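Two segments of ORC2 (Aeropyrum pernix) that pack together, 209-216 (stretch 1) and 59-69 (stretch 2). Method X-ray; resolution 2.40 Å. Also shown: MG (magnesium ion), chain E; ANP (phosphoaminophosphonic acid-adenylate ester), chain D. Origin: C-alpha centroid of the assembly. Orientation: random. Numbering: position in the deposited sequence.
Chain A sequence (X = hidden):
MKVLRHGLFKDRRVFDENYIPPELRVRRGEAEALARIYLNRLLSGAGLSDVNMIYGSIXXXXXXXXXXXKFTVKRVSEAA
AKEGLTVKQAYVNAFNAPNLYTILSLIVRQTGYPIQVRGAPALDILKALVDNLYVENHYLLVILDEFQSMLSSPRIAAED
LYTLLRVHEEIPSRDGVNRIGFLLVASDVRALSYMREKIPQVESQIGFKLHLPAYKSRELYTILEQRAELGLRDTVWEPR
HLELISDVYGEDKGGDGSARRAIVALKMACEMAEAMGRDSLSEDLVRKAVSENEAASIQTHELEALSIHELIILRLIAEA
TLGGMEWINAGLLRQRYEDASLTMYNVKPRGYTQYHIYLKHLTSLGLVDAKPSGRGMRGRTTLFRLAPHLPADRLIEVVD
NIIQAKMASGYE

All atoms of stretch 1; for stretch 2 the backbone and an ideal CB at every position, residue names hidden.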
# COMPACT_ATOMS: atom_id res chain seq x y z
N LYS A 209 -13.18 6.76 1.86
CA LYS A 209 -11.75 6.73 1.64
C LYS A 209 -11.16 6.39 2.99
O LYS A 209 -11.48 7.00 4.01
CB LYS A 209 -11.23 8.08 1.15
CG LYS A 209 -11.55 8.37 -0.26
CD LYS A 209 -11.60 9.87 -0.53
CE LYS A 209 -12.33 10.18 -1.82
NZ LYS A 209 -12.38 11.63 -2.09
N LEU A 210 -10.29 5.40 2.99
CA LEU A 210 -9.70 4.94 4.23
C LEU A 210 -8.16 4.99 4.15
O LEU A 210 -7.53 4.32 3.30
CB LEU A 210 -10.20 3.52 4.51
CG LEU A 210 -10.06 2.98 5.91
CD1 LEU A 210 -10.38 4.07 6.99
CD2 LEU A 210 -11.01 1.79 6.03
N HIS A 211 -7.56 5.78 5.02
CA HIS A 211 -6.12 5.95 5.05
C HIS A 211 -5.49 5.03 6.10
O HIS A 211 -5.77 5.13 7.28
CB HIS A 211 -5.80 7.42 5.30
CG HIS A 211 -4.35 7.73 5.51
ND1 HIS A 211 -3.85 8.21 6.70
CD2 HIS A 211 -3.28 7.63 4.68
CE1 HIS A 211 -2.55 8.39 6.60
NE2 HIS A 211 -2.18 8.04 5.38
N LEU A 212 -4.64 4.11 5.66
CA LEU A 212 -3.94 3.20 6.58
C LEU A 212 -2.56 3.76 6.95
O LEU A 212 -1.73 3.95 6.07
CB LEU A 212 -3.75 1.85 5.92
CG LEU A 212 -4.70 0.70 6.29
CD1 LEU A 212 -6.10 1.10 6.75
CD2 LEU A 212 -4.75 -0.34 5.20
N PRO A 213 -2.31 4.05 8.22
CA PRO A 213 -0.98 4.52 8.57
C PRO A 213 -0.10 3.28 8.90
O PRO A 213 -0.59 2.15 9.06
CB PRO A 213 -1.22 5.33 9.86
CG PRO A 213 -2.32 4.51 10.59
CD PRO A 213 -3.20 3.96 9.39
N ALA A 214 1.20 3.55 9.05
CA ALA A 214 2.13 2.56 9.47
C ALA A 214 1.85 2.16 10.92
O ALA A 214 1.32 2.95 11.69
CB ALA A 214 3.58 3.11 9.30
N TYR A 215 2.22 0.93 11.26
CA TYR A 215 1.92 0.33 12.55
C TYR A 215 2.83 0.75 13.71
O TYR A 215 4.08 0.78 13.62
CB TYR A 215 1.95 -1.20 12.41
CG TYR A 215 0.83 -1.79 11.58
CD1 TYR A 215 1.11 -2.46 10.37
CD2 TYR A 215 -0.52 -1.69 12.01
CE1 TYR A 215 0.08 -3.01 9.61
CE2 TYR A 215 -1.57 -2.24 11.23
CZ TYR A 215 -1.26 -2.88 10.05
OH TYR A 215 -2.28 -3.41 9.33
N LYS A 216 2.20 1.06 14.83
CA LYS A 216 2.92 1.27 16.11
C LYS A 216 3.36 -0.08 16.70
O LYS A 216 2.88 -1.14 16.27
CB LYS A 216 2.07 2.03 17.10
CG LYS A 216 1.63 3.40 16.53
CD LYS A 216 0.73 4.18 17.50
CE LYS A 216 0.09 5.44 16.80
NZ LYS A 216 0.82 6.72 17.17
N UNK A 59 5.02 6.48 0.67
CA UNK A 59 6.28 5.79 0.83
C UNK A 59 6.30 4.61 1.81
O UNK A 59 7.31 3.97 1.87
CB UNK A 59 7.33 6.81 1.27
N UNK A 60 5.24 4.34 2.57
CA UNK A 60 5.20 3.21 3.51
C UNK A 60 4.71 1.95 2.82
O UNK A 60 3.77 2.02 2.00
CB UNK A 60 4.30 3.53 4.71
N UNK A 61 5.35 0.82 3.12
CA UNK A 61 4.95 -0.49 2.58
C UNK A 61 4.71 -1.53 3.69
O UNK A 61 5.28 -1.43 4.79
CB UNK A 61 6.02 -1.00 1.62
N UNK A 62 3.85 -2.51 3.43
CA UNK A 62 3.61 -3.59 4.37
C UNK A 62 2.72 -3.19 5.53
O UNK A 62 2.86 -3.69 6.65
CB UNK A 62 4.94 -4.11 4.91
N UNK A 63 1.80 -2.27 5.27
CA UNK A 63 0.93 -1.72 6.30
C UNK A 63 -0.54 -2.16 6.19
O UNK A 63 -1.43 -1.55 6.81
CB UNK A 63 1.00 -0.19 6.25
N UNK A 64 -0.80 -3.21 5.40
CA UNK A 64 -2.11 -3.86 5.43
C UNK A 64 -3.13 -3.45 4.38
O UNK A 64 -4.26 -3.86 4.46
CB UNK A 64 -2.73 -3.62 6.81
N UNK A 65 -2.73 -2.66 3.40
CA UNK A 65 -3.61 -2.27 2.30
C UNK A 65 -4.30 -3.48 1.63
O UNK A 65 -5.54 -3.56 1.56
CB UNK A 65 -2.81 -1.49 1.26
N UNK A 66 -3.47 -4.41 1.15
CA UNK A 66 -3.97 -5.59 0.47
C UNK A 66 -4.76 -6.50 1.40
O UNK A 66 -5.85 -6.93 1.07
CB UNK A 66 -2.81 -6.37 -0.15
N UNK A 67 -4.19 -6.78 2.57
CA UNK A 67 -4.83 -7.61 3.59
C UNK A 67 -6.18 -7.07 4.04
O UNK A 67 -7.11 -7.82 4.14
CB UNK A 67 -3.91 -7.74 4.80
N UNK A 68 -6.27 -5.79 4.35
CA UNK A 68 -7.55 -5.19 4.71
C UNK A 68 -8.57 -5.37 3.60
O UNK A 68 -9.72 -5.69 3.86
CB UNK A 68 -7.37 -3.70 5.03
N UNK A 69 -8.15 -5.15 2.36
CA UNK A 69 -9.10 -5.18 1.26
C UNK A 69 -9.62 -6.61 1.09
O UNK A 69 -10.82 -6.81 0.95
CB UNK A 69 -8.46 -4.67 -0.03
MG MG E . -0.21 -4.36 -1.28
PG ANP D . 2.86 -2.89 0.02
O1G ANP D . 4.18 -3.64 -0.43
O2G ANP D . 1.76 -3.12 -1.11
O3G ANP D . 3.07 -1.34 0.29
PB ANP D . 0.67 -3.60 1.93
O1B ANP D . -0.40 -3.96 0.83
O2B ANP D . 0.38 -2.17 2.47
N3B ANP D . 2.29 -3.75 1.40
PA ANP D . 0.05 -6.12 3.18
O1A ANP D . -1.54 -6.18 3.29
O2A ANP D . 0.52 -6.93 1.90
O3A ANP D . 0.59 -4.60 3.22
O5' ANP D . 0.70 -6.66 4.55
C5' ANP D . 2.07 -6.98 4.87
C4' ANP D . 2.02 -8.23 5.74
O4' ANP D . 1.47 -7.93 7.03
C3' ANP D . 1.09 -9.31 5.19
O3' ANP D . 1.62 -10.56 5.53
C2' ANP D . -0.22 -9.12 5.94
O2' ANP D . -1.08 -10.26 6.02
C1' ANP D . 0.29 -8.68 7.31
N9 ANP D . -0.64 -7.73 7.92
C8 ANP D . -0.74 -6.39 7.61
N7 ANP D . -1.69 -5.77 8.35
C5 ANP D . -2.21 -6.68 9.18
C6 ANP D . -3.25 -6.81 10.25
N6 ANP D . -4.01 -5.76 10.67
N1 ANP D . -3.48 -8.03 10.82
C2 ANP D . -2.80 -9.12 10.48
N3 ANP D . -1.85 -9.14 9.52
C4 ANP D . -1.53 -7.93 8.85

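Position 59 lies beyond the reach of stretch 1. Its phi of 77° favours glycine, and the residue is G59.

At position 60 the CA-to-CB bond points toward stretch 1, with the ideal CB 4.7 Å from A214 CB. A long side chain could run past the small alanine. The residue is R60. Its guanidinium lays one face over A214, with NH2 3.8 Å from A214 CB.

Position 61 meets nothing of stretch 1, so the contact sets no preference. V61 occupies it.

Position 62 again has positive phi, 77°, which favours glycine. It is G62. Its carbonyl O sits at the edge of the Y215 ring, 4.1 Å from Y215 CE1.

At position 63 the bond points sideways, but the ideal CB is 4.0 Å from P213 O and 4.4 Å from A214 CA. These surroundings suit a medium-sized apolar side chain; valine, isoleucine or leucine are reasonable. I63 is found. Its CG2 comes within 3.6 Å of A214 CA, and its CD1 reaches 3.6 Å from L212 O. Water 1 joins the backbones, donating to I63 O (2.8 Å) and to P213 O (2.7 Å).

Position 64 has no room for a side chain. An ideal CB would lie 2.6 Å from Y215 OH, a clash, and phi/psi of 96/9 would also jam it against the preceding carbonyl. Glycine is called for, and G64 is present. It stands at the N-cap position, and its O accepts the backbone hydrogen bond from L68 N (2.8 Å from G64 O). The Y215 hydroxyl sits close by, its OH 3.9 Å from G64 CA, and donates a hydrogen bond to ANP N7 (2.6 Å from OH).

Position 65 points sideways, its ideal CB 4.5 Å from L212 CD2. The phosphates of ANP lie within reach of a long basic side chain. K65 is found: its CG passes 4.2 Å from L212 CD2, and its NZ donates to ANP O2B and O3G, each 2.9 Å away.

Position 66 points away from stretch 1, and the magnesium ion is near. A small oxygen-bearing side chain, serine or threonine, would suit. T66 binds MG through OG1 at 2.3 Å.

Position 67 points toward stretch 1 but does not touch it; ANP is closer, so a small polar group fits. T67 OG1 donates to ANP O1A at 2.8 Å.

Position 68 points toward the strand, with the ideal CB 4.3 Å from L212 CD2. Leucine, isoleucine or methionine could fill the space beside L210 and L212. The residue is L68: its CD2 lies 3.6 Å from L212 CD1 and 4.2 Å from L210 CD2.

Position 69 is out of reach of stretch 1, so the contact sets no preference. It is A69.

Stretch 2 (59-69) GRVGIGKTTLA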
# COMPACT_ATOMS: atom_id res chain seq x y z
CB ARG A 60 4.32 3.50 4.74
CG ARG A 60 4.75 4.70 5.58
CD ARG A 60 6.21 4.64 6.13
NE ARG A 60 6.44 5.74 7.07
CZ ARG A 60 6.84 5.61 8.32
NH1 ARG A 60 6.98 6.71 9.08
NH2 ARG A 60 7.12 4.41 8.82
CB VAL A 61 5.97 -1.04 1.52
CG1 VAL A 61 6.21 -0.07 0.37
CG2 VAL A 61 7.33 -1.37 2.15
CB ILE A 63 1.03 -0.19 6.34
CG1 ILE A 63 0.70 0.40 4.97
CG2 ILE A 63 2.44 0.21 6.78
CD1 ILE A 63 0.95 1.89 4.87
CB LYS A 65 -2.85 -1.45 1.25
CG LYS A 65 -2.47 -0.07 1.72
CD LYS A 65 -1.74 0.75 0.66
CE LYS A 65 -0.45 0.10 0.13
NZ LYS A 65 0.77 0.29 1.01
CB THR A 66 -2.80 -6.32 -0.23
OG1 THR A 66 -2.21 -5.44 -1.18
CG2 THR A 66 -3.30 -7.46 -1.09
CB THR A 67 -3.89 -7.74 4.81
OG1 THR A 67 -2.75 -8.49 4.42
CG2 THR A 67 -4.56 -8.61 5.94
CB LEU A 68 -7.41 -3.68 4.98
CG LEU A 68 -8.70 -2.97 5.45
CD1 LEU A 68 -9.34 -3.66 6.67
CD2 LEU A 68 -8.43 -1.45 5.72
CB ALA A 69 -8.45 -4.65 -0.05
O HOH W 1 -2.29 0.09 8.91
O HOH W 2 -1.25 -2.79 -2.32
O HOH W 3 0.43 -6.37 -0.68
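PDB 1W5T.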